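Local coordinates for protein toxin RelG (Mycobacterium tuberculosis, PDB 3G5O) that cleaves RNA, preferentially at the 3'-end of purine ribonucleotides, as the toxin of a type II toxin-antitoxin system, and is neutralised by its cognate antitoxin RelF, at residues V42-G47 / A70-Y75; L78-D83 / V89-D94. One frame throughout, in Å; residues are numbered along the deposited sequence.

Contact 1: V42-G47 / A70-Y75; sequences VEFAFG and ARRGTY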
ATOM      1  N   VAL C  42      -0.505  15.259 -22.113  1.00 18.17           N
ATOM      2  CA  VAL C  42       0.375  16.405 -22.374  1.00 18.77           C
ATOM      3  C   VAL C  42      -0.259  17.748 -21.993  1.00 19.20           C
ATOM      4  O   VAL C  42       0.404  18.620 -21.381  1.00 18.04           O
ATOM      5  CB  VAL C  42       0.888  16.407 -23.857  1.00 19.63           C
ATOM      6  CG1 VAL C  42       1.512  17.798 -24.281  1.00 18.81           C
ATOM      7  CG2 VAL C  42       1.813  15.263 -24.079  1.00 17.58           C
ATOM      8  N   GLU C  43      -1.527  17.935 -22.333  1.00 18.64           N
ATOM      9  CA  GLU C  43      -2.197  19.198 -22.009  1.00 21.05           C
ATOM     10  C   GLU C  43      -2.463  19.310 -20.514  1.00 19.75           C
ATOM     11  O   GLU C  43      -2.406  20.409 -19.938  1.00 19.33           O
ATOM     12  CB  GLU C  43      -3.494  19.378 -22.809  1.00 22.88           C
ATOM     13  CG  GLU C  43      -3.239  19.501 -24.328  1.00 27.83           C
ATOM     14  CD  GLU C  43      -2.620  20.861 -24.730  1.00 34.45           C
ATOM     15  OE1 GLU C  43      -2.608  21.787 -23.885  1.00 35.81           O
ATOM     16  OE2 GLU C  43      -2.178  21.014 -25.901  1.00 35.66           O
ATOM     17  N   PHE C  44      -2.700  18.174 -19.869  1.00 18.16           N
ATOM     18  CA  PHE C  44      -2.858  18.203 -18.410  1.00 18.96           C
ATOM     19  C   PHE C  44      -1.486  18.538 -17.759  1.00 17.97           C
ATOM     20  O   PHE C  44      -1.406  19.418 -16.930  1.00 19.28           O
ATOM     21  CB  PHE C  44      -3.367  16.837 -17.884  1.00 18.30           C
ATOM     22  CG  PHE C  44      -3.362  16.732 -16.398  1.00 19.53           C
ATOM     23  CD1 PHE C  44      -4.093  17.627 -15.635  1.00 21.33           C
ATOM     24  CD2 PHE C  44      -2.636  15.733 -15.763  1.00 21.39           C
ATOM     25  CE1 PHE C  44      -4.089  17.550 -14.241  1.00 24.40           C
ATOM     26  CE2 PHE C  44      -2.617  15.649 -14.380  1.00 22.55           C
ATOM     27  CZ  PHE C  44      -3.361  16.556 -13.626  1.00 20.68           C
ATOM     28  N   ALA C  45      -0.422  17.858 -18.183  1.00 17.96           N
ATOM     29  CA  ALA C  45       0.907  18.024 -17.563  1.00 18.28           C
ATOM     30  C   ALA C  45       1.335  19.480 -17.680  1.00 20.24           C
ATOM     31  O   ALA C  45       1.811  20.065 -16.706  1.00 21.44           O
ATOM     32  CB  ALA C  45       1.941  17.120 -18.227  1.00 17.88           C
ATOM     33  N   PHE C  46       1.130  20.080 -18.844  1.00 19.73           N
ATOM     34  CA  PHE C  46       1.622  21.449 -19.050  1.00 22.12           C
ATOM     35  C   PHE C  46       0.629  22.557 -18.710  1.00 22.58           C
ATOM     36  O   PHE C  46       0.939  23.742 -18.873  1.00 22.82           O
ATOM     37  CB  PHE C  46       2.206  21.590 -20.473  1.00 20.54           C
ATOM     38  CG  PHE C  46       3.430  20.713 -20.684  1.00 21.80           C
ATOM     39  CD1 PHE C  46       4.544  20.853 -19.864  1.00 20.57           C
ATOM     40  CD2 PHE C  46       3.440  19.703 -21.643  1.00 23.72           C
ATOM     41  CE1 PHE C  46       5.665  20.037 -20.039  1.00 20.00           C
ATOM     42  CE2 PHE C  46       4.562  18.891 -21.844  1.00 22.96           C
ATOM     43  CZ  PHE C  46       5.669  19.043 -21.032  1.00 23.69           C
ATOM     44  N   GLY C  47      -0.557  22.158 -18.249  1.00 22.92           N
ATOM     45  CA  GLY C  47      -1.634  23.089 -17.919  1.00 22.85           C
ATOM     46  C   GLY C  47      -1.986  22.986 -16.448  1.00 23.29           C
ATOM     47  O   GLY C  47      -1.273  23.530 -15.612  1.00 23.19           O
ATOM     48  N   ALA C  70      -1.580  12.142  -9.631  1.00 17.14           N
ATOM     49  CA  ALA C  70      -2.736  12.929 -10.047  1.00 18.26           C
ATOM     50  C   ALA C  70      -3.536  12.094 -11.052  1.00 18.61           C
ATOM     51  O   ALA C  70      -2.961  11.528 -11.973  1.00 17.74           O
ATOM     52  CB  ALA C  70      -2.289  14.260 -10.695  1.00 17.03           C
ATOM     53  N   ARG C  71      -4.846  12.039 -10.884  1.00 19.17           N
ATOM     54  CA  ARG C  71      -5.717  11.268 -11.772  1.00 20.75           C
ATOM     55  C   ARG C  71      -6.647  12.219 -12.498  1.00 21.68           C
ATOM     56  O   ARG C  71      -7.230  13.131 -11.845  1.00 22.33           O
ATOM     57  CB  ARG C  71      -6.561  10.260 -10.955  1.00 21.07           C
ATOM     58  CG  ARG C  71      -7.510   9.421 -11.810  1.00 24.11           C
ATOM     59  CD  ARG C  71      -8.368   8.432 -10.965  1.00 30.33           C
ATOM     60  NE  ARG C  71      -9.405   9.154 -10.239  1.00 32.68           N
ATOM     61  CZ  ARG C  71     -10.554   9.589 -10.779  1.00 37.56           C
ATOM     62  NH1 ARG C  71     -10.848   9.346 -12.063  1.00 33.79           N
ATOM     63  NH2 ARG C  71     -11.431  10.259 -10.017  1.00 36.37           N
ATOM     64  N   ARG C  72      -6.791  12.010 -13.810  1.00 21.36           N
ATOM     65  CA  ARG C  72      -7.901  12.575 -14.607  1.00 22.45           C
ATOM     66  C   ARG C  72      -8.554  11.454 -15.421  1.00 22.02           C
ATOM     67  O   ARG C  72      -7.918  10.857 -16.287  1.00 20.82           O
ATOM     68  CB  ARG C  72      -7.435  13.702 -15.554  1.00 23.36           C
ATOM     69  CG  ARG C  72      -6.929  14.971 -14.869  1.00 24.81           C
ATOM     70  CD  ARG C  72      -8.117  15.733 -14.278  1.00 29.14           C
ATOM     71  NE  ARG C  72      -7.724  16.840 -13.396  1.00 29.22           N
ATOM     72  CZ  ARG C  72      -7.532  18.087 -13.822  1.00 31.54           C
ATOM     73  NH1 ARG C  72      -7.661  18.379 -15.123  1.00 27.85           N
ATOM     74  NH2 ARG C  72      -7.186  19.040 -12.954  1.00 30.89           N
ATOM     75  N   GLY C  73      -9.816  11.136 -15.109  1.00 21.83           N
ATOM     76  CA  GLY C  73     -10.497  10.017 -15.744  1.00 20.46           C
ATOM     77  C   GLY C  73      -9.715   8.733 -15.526  1.00 20.40           C
ATOM     78  O   GLY C  73      -9.538   8.287 -14.373  1.00 20.42           O
ATOM     79  N   THR C  74      -9.252   8.117 -16.606  1.00 17.81           N
ATOM     80  CA  THR C  74      -8.639   6.806 -16.495  1.00 18.31           C
ATOM     81  C   THR C  74      -7.121   6.867 -16.536  1.00 17.49           C
ATOM     82  O   THR C  74      -6.469   5.820 -16.477  1.00 17.38           O
ATOM     83  CB  THR C  74      -9.120   5.874 -17.617  1.00 19.96           C
ATOM     84  OG1 THR C  74      -9.017   6.582 -18.854  1.00 21.12           O
ATOM     85  CG2 THR C  74     -10.627   5.485 -17.354  1.00 20.40           C
ATOM     86  N   TYR C  75      -6.550   8.066 -16.657  1.00 17.19           N
ATOM     87  CA  TYR C  75      -5.079   8.160 -16.546  1.00 17.90           C
ATOM     88  C   TYR C  75      -4.563   8.781 -15.247  1.00 17.40           C
ATOM     89  O   TYR C  75      -5.258   9.613 -14.581  1.00 17.75           O
ATOM     90  CB  TYR C  75      -4.415   8.789 -17.781  1.00 17.62           C
ATOM     91  CG  TYR C  75      -4.743  10.246 -18.001  1.00 19.64           C
ATOM     92  CD1 TYR C  75      -4.073  11.229 -17.279  1.00 20.34           C
ATOM     93  CD2 TYR C  75      -5.745  10.636 -18.895  1.00 18.23           C
ATOM     94  CE1 TYR C  75      -4.355  12.559 -17.473  1.00 21.76           C
ATOM     95  CE2 TYR C  75      -6.051  12.023 -19.098  1.00 21.31           C
ATOM     96  CZ  TYR C  75      -5.316  12.956 -18.375  1.00 25.01           C
ATOM     97  OH  TYR C  75      -5.569  14.315 -18.458  1.00 28.87           O
TER

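Contact 2: L78-D83 / V89-D94; sequences LYRIDD and VILRVD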
ATOM      1  N   LEU C  78       2.434  10.016 -12.062  1.00 16.45           N
ATOM      2  CA  LEU C  78       3.216   9.918 -10.824  1.00 16.94           C
ATOM      3  C   LEU C  78       4.343  10.948 -10.908  1.00 16.88           C
ATOM      4  O   LEU C  78       5.100  10.969 -11.880  1.00 16.68           O
ATOM      5  CB  LEU C  78       3.830   8.522 -10.687  1.00 16.21           C
ATOM      6  CG  LEU C  78       4.673   8.215  -9.430  1.00 18.05           C
ATOM      7  CD1 LEU C  78       3.731   8.159  -8.234  1.00 16.76           C
ATOM      8  CD2 LEU C  78       5.439   6.873  -9.592  1.00 17.01           C
ATOM      9  N   TYR C  79       4.506  11.784  -9.892  1.00 16.58           N
ATOM     10  CA  TYR C  79       5.450  12.906 -10.049  1.00 16.71           C
ATOM     11  C   TYR C  79       6.105  13.354  -8.764  1.00 18.44           C
ATOM     12  O   TYR C  79       5.667  12.930  -7.706  1.00 17.50           O
ATOM     13  CB  TYR C  79       4.795  14.110 -10.737  1.00 16.79           C
ATOM     14  CG  TYR C  79       3.564  14.635 -10.076  1.00 16.50           C
ATOM     15  CD1 TYR C  79       3.623  15.777  -9.280  1.00 17.46           C
ATOM     16  CD2 TYR C  79       2.318  14.006 -10.253  1.00 14.50           C
ATOM     17  CE1 TYR C  79       2.467  16.304  -8.667  1.00 16.18           C
ATOM     18  CE2 TYR C  79       1.162  14.511  -9.642  1.00 16.61           C
ATOM     19  CZ  TYR C  79       1.243  15.672  -8.861  1.00 18.71           C
ATOM     20  OH  TYR C  79       0.103  16.188  -8.259  1.00 18.39           O
ATOM     21  N   ARG C  80       7.167  14.162  -8.883  1.00 19.29           N
ATOM     22  CA  ARG C  80       7.800  14.779  -7.736  1.00 21.14           C
ATOM     23  C   ARG C  80       7.679  16.288  -7.902  1.00 22.77           C
ATOM     24  O   ARG C  80       7.590  16.789  -9.033  1.00 21.13           O
ATOM     25  CB  ARG C  80       9.285  14.396  -7.679  1.00 21.68           C
ATOM     26  CG  ARG C  80       9.515  12.885  -7.366  1.00 23.43           C
ATOM     27  CD  ARG C  80      10.991  12.639  -7.009  1.00 27.97           C
ATOM     28  NE  ARG C  80      11.350  11.232  -6.786  1.00 29.06           N
ATOM     29  CZ  ARG C  80      11.144  10.579  -5.654  1.00 28.75           C
ATOM     30  NH1 ARG C  80      10.559  11.197  -4.628  1.00 28.85           N
ATOM     31  NH2 ARG C  80      11.543   9.319  -5.539  1.00 27.15           N
ATOM     32  N   ILE C  81       7.690  16.987  -6.762  1.00 23.85           N
ATOM     33  CA  ILE C  81       7.645  18.457  -6.706  0.50 24.46           C
ATOM     34  C   ILE C  81       8.967  18.951  -6.137  1.00 25.24           C
ATOM     35  O   ILE C  81       9.409  18.486  -5.068  1.00 24.91           O
ATOM     36  CB  ILE C  81       6.538  18.984  -5.768  0.50 24.33           C
ATOM     37  CG1 ILE C  81       5.202  18.334  -6.077  0.50 25.02           C
ATOM     38  CG2 ILE C  81       6.375  20.503  -5.910  0.50 23.63           C
ATOM     39  CD1 ILE C  81       4.941  18.326  -7.499  0.50 26.05           C
ATOM     40  N   ASP C  82       9.592  19.877  -6.833  1.00 26.59           N
ATOM     41  CA  ASP C  82      10.802  20.515  -6.350  1.00 28.70           C
ATOM     42  C   ASP C  82      10.483  22.016  -6.163  1.00 29.43           C
ATOM     43  O   ASP C  82      10.554  22.806  -7.111  1.00 28.02           O
ATOM     44  CB  ASP C  82      11.922  20.260  -7.363  1.00 29.15           C
ATOM     45  CG  ASP C  82      13.244  20.971  -6.988  1.00 34.77           C
ATOM     46  OD1 ASP C  82      13.289  21.712  -5.964  1.00 37.54           O
ATOM     47  OD2 ASP C  82      14.228  20.796  -7.746  1.00 39.28           O
ATOM     48  N   ASP C  83      10.117  22.401  -4.941  1.00 30.25           N
ATOM     49  CA  ASP C  83       9.703  23.778  -4.677  1.00 32.82           C
ATOM     50  C   ASP C  83      10.793  24.835  -4.927  1.00 33.11           C
ATOM     51  O   ASP C  83      10.518  25.861  -5.541  1.00 34.01           O
ATOM     52  CB  ASP C  83       9.169  23.925  -3.244  1.00 32.88           C
ATOM     53  CG  ASP C  83       7.798  23.300  -3.065  1.00 35.91           C
ATOM     54  OD1 ASP C  83       6.991  23.338  -4.025  1.00 34.19           O
ATOM     55  OD2 ASP C  83       7.517  22.786  -1.947  1.00 39.44           O
ATOM     56  N   VAL C  89       8.551  17.020 -11.873  1.00 18.15           N
ATOM     57  CA  VAL C  89       9.108  15.987 -12.723  1.00 18.31           C
ATOM     58  C   VAL C  89       8.237  14.750 -12.703  1.00 17.58           C
ATOM     59  O   VAL C  89       7.972  14.177 -11.643  1.00 16.74           O
ATOM     60  CB  VAL C  89      10.570  15.613 -12.330  1.00 18.83           C
ATOM     61  CG1 VAL C  89      11.134  14.614 -13.344  1.00 21.07           C
ATOM     62  CG2 VAL C  89      11.480  16.857 -12.342  1.00 21.74           C
ATOM     63  N   ILE C  90       7.737  14.382 -13.888  1.00 17.29           N
ATOM     64  CA  ILE C  90       6.866  13.230 -14.065  0.50 16.42           C
ATOM     65  C   ILE C  90       7.735  11.989 -14.186  1.00 16.91           C
ATOM     66  O   ILE C  90       8.582  11.923 -15.070  1.00 16.72           O
ATOM     67  CB  ILE C  90       6.060  13.340 -15.390  0.50 16.84           C
ATOM     68  CG1 ILE C  90       5.452  14.739 -15.535  0.50 16.43           C
ATOM     69  CG2 ILE C  90       4.991  12.220 -15.491  0.50 14.64           C
ATOM     70  CD1 ILE C  90       4.483  15.067 -14.430  0.50 15.72           C
ATOM     71  N   LEU C  91       7.481  11.008 -13.334  1.00 16.73           N
ATOM     72  CA  LEU C  91       8.210   9.748 -13.272  1.00 16.69           C
ATOM     73  C   LEU C  91       7.517   8.686 -14.106  1.00 16.42           C
ATOM     74  O   LEU C  91       8.197   7.906 -14.769  1.00 17.74           O
ATOM     75  CB  LEU C  91       8.255   9.244 -11.806  1.00 15.37           C
ATOM     76  CG  LEU C  91       8.719  10.293 -10.796  1.00 19.25           C
ATOM     77  CD1 LEU C  91       8.735   9.623  -9.449  1.00 22.91           C
ATOM     78  CD2 LEU C  91      10.138  10.971 -11.119  1.00 18.78           C
ATOM     79  N   ARG C  92       6.186   8.670 -14.075  1.00 17.26           N
ATOM     80  CA  ARG C  92       5.393   7.643 -14.749  1.00 17.44           C
ATOM     81  C   ARG C  92       4.051   8.195 -15.207  1.00 17.87           C
ATOM     82  O   ARG C  92       3.469   9.121 -14.585  1.00 17.39           O
ATOM     83  CB  ARG C  92       5.099   6.442 -13.815  1.00 19.00           C
ATOM     84  CG  ARG C  92       6.337   5.663 -13.248  1.00 20.62           C
ATOM     85  CD  ARG C  92       7.071   4.859 -14.349  1.00 22.61           C
ATOM     86  NE  ARG C  92       6.170   4.006 -15.141  1.00 26.95           N
ATOM     87  CZ  ARG C  92       5.845   2.747 -14.799  1.00 29.53           C
ATOM     88  NH1 ARG C  92       6.329   2.192 -13.694  1.00 24.44           N
ATOM     89  NH2 ARG C  92       5.030   2.039 -15.565  1.00 30.39           N
ATOM     90  N   VAL C  93       3.525   7.575 -16.261  1.00 16.73           N
ATOM     91  CA  VAL C  93       2.149   7.847 -16.726  1.00 16.81           C
ATOM     92  C   VAL C  93       1.480   6.487 -16.919  1.00 16.87           C
ATOM     93  O   VAL C  93       2.080   5.538 -17.496  1.00 16.71           O
ATOM     94  CB  VAL C  93       2.134   8.632 -18.069  1.00 17.48           C
ATOM     95  CG1 VAL C  93       0.674   8.923 -18.499  1.00 17.90           C
ATOM     96  CG2 VAL C  93       2.890   9.941 -17.911  1.00 17.46           C
ATOM     97  N   ASP C  94       0.260   6.359 -16.432  1.00 17.43           N
ATOM     98  CA  ASP C  94      -0.443   5.087 -16.598  1.00 18.55           C
ATOM     99  C   ASP C  94      -1.902   5.354 -17.009  1.00 18.77           C
ATOM    100  O   ASP C  94      -2.535   6.328 -16.521  1.00 18.06           O
ATOM    101  CB  ASP C  94      -0.405   4.286 -15.311  1.00 18.31           C
ATOM    102  CG  ASP C  94      -0.661   2.766 -15.547  1.00 24.46           C
ATOM    103  OD1 ASP C  94       0.070   2.117 -16.347  1.00 28.69           O
ATOM    104  OD2 ASP C  94      -1.574   2.240 -14.927  1.00 25.77           O
TER

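Contact 1: V42-G47 / A70-Y75
F44 reaches from helix 35-51 to strand 68-72 and the turn into strand 75-82, where it meets A70, R72 and Y75. It is the one residue of 42-47 that touches the other segment.

The first group of contacts is CH-pi and face packing. R72 CG sits over the centre of the F44 ring, 3.9 Å from its centroid and close to the ring normal. The R72 chain then bends at chi2 (-73°) and brings its guanidinium past the rim of the ring. F44 CE1 therefore sits over one face of the guanidinium, 3.5 Å from R72 CZ. The two planes are 51° apart, so they are tilted rather than stacked.

The second group is apolar. A70 CB meets the F44 ring at its edge, in plane, 3.9 Å from CZ. F44 CD2 in turn meets the edge of the Y75 ring, 4.0 Å from CE1. F44 CG is anti to the backbone N (chi1 172°), which carries the ring out from the helix to these partners. Apart from these, Y75 OH makes a van der Waals contact with F44 CB at 3.4 Å.

Polar links lie within the turn and beside it. A type II' turn runs from R72 to Y75, with G73 at positive phi. R71 NH1 donates to G73 O at 2.9 Å, on a lone pair. R72 NH1 forms a salt bridge with D48.

F44 is thus one of the side chains by which helix 35-51 packs on the sheet of this RelE-family toxin. It meets both apolar carbon and the flat end of an arginine, whose charge is met by the same helix.

Contact 2: L78-D83 / V89-D94
L78 and R92 form an antiparallel hydrogen-bonded pair, and the bonding between strands 75-82 and 87-95 changes step just beside it. L78 N donates to R92 O at 2.9 Å, nearly straight at 173°. L78 O accepts twice. Its main donor is L91 N at 2.8 Å, and R92 N adds a weak bond at 3.4 Å. L91 and R92 together face L78, which makes a classic beta bulge.

Beyond the bulge the pairing is regular. R80 N donates to V89 O at 2.9 Å, and V89 N donates to R80 O at 3.0 Å. Y79 and I90 form the non-hydrogen-bonded pair between. Their backbones bond outward instead, Y79 to F68 and I90 to R21 and T23.

Side chains pack on both faces. On the face of L78, R80, V89 and R92, L78 CD2 lies 4.0 Å from R92 CG. L91 points toward the partner strand, and its CD1 comes 3.9 Å from R80 CG. On the other face, in one of the two I90 conformers, I90 CD1 touches Y79 CB at 3.8 Å. With chi1 at 56°, Y79 sends its ring away from the partner strand.

The polar ends are satisfied outside the hairpin: Y79 OH by P53 O, R92 NE by D29, and R80 NH2 and R92 NH1 by D75 and S70 of the Rv2865 chain.

The hairpin lies inside the toxin's sheet, between strands 19-23 and 68-72. One face is packed by helix 35-51, where Y79 and, in the conformer given, I90 meet L49; the opposite face is covered in part by the antitoxin chain (Rv2865), whose W61 meets L78 and R92.

In the fold
From the N terminus the chain passes through strand 19-23 and helix 24-30 before helix 35-51 supplies the first half of contact 1. Strand 57-59 intervenes, and contact 1 closes this 22-residue excursion when 70-75 returns to the helix. The tight turn at its end leads directly into strand 75-82. Contact 2 then closes the short hairpin 78-83 / 89-94. The two contacts follow in series, neither nested nor crossed. They meet where A70 CB packs on Y79 CE2 and where Y75 CB packs on D94 O. Contact 1 ties helix to sheet, and contact 2 joins two neighbouring strands within that sheet.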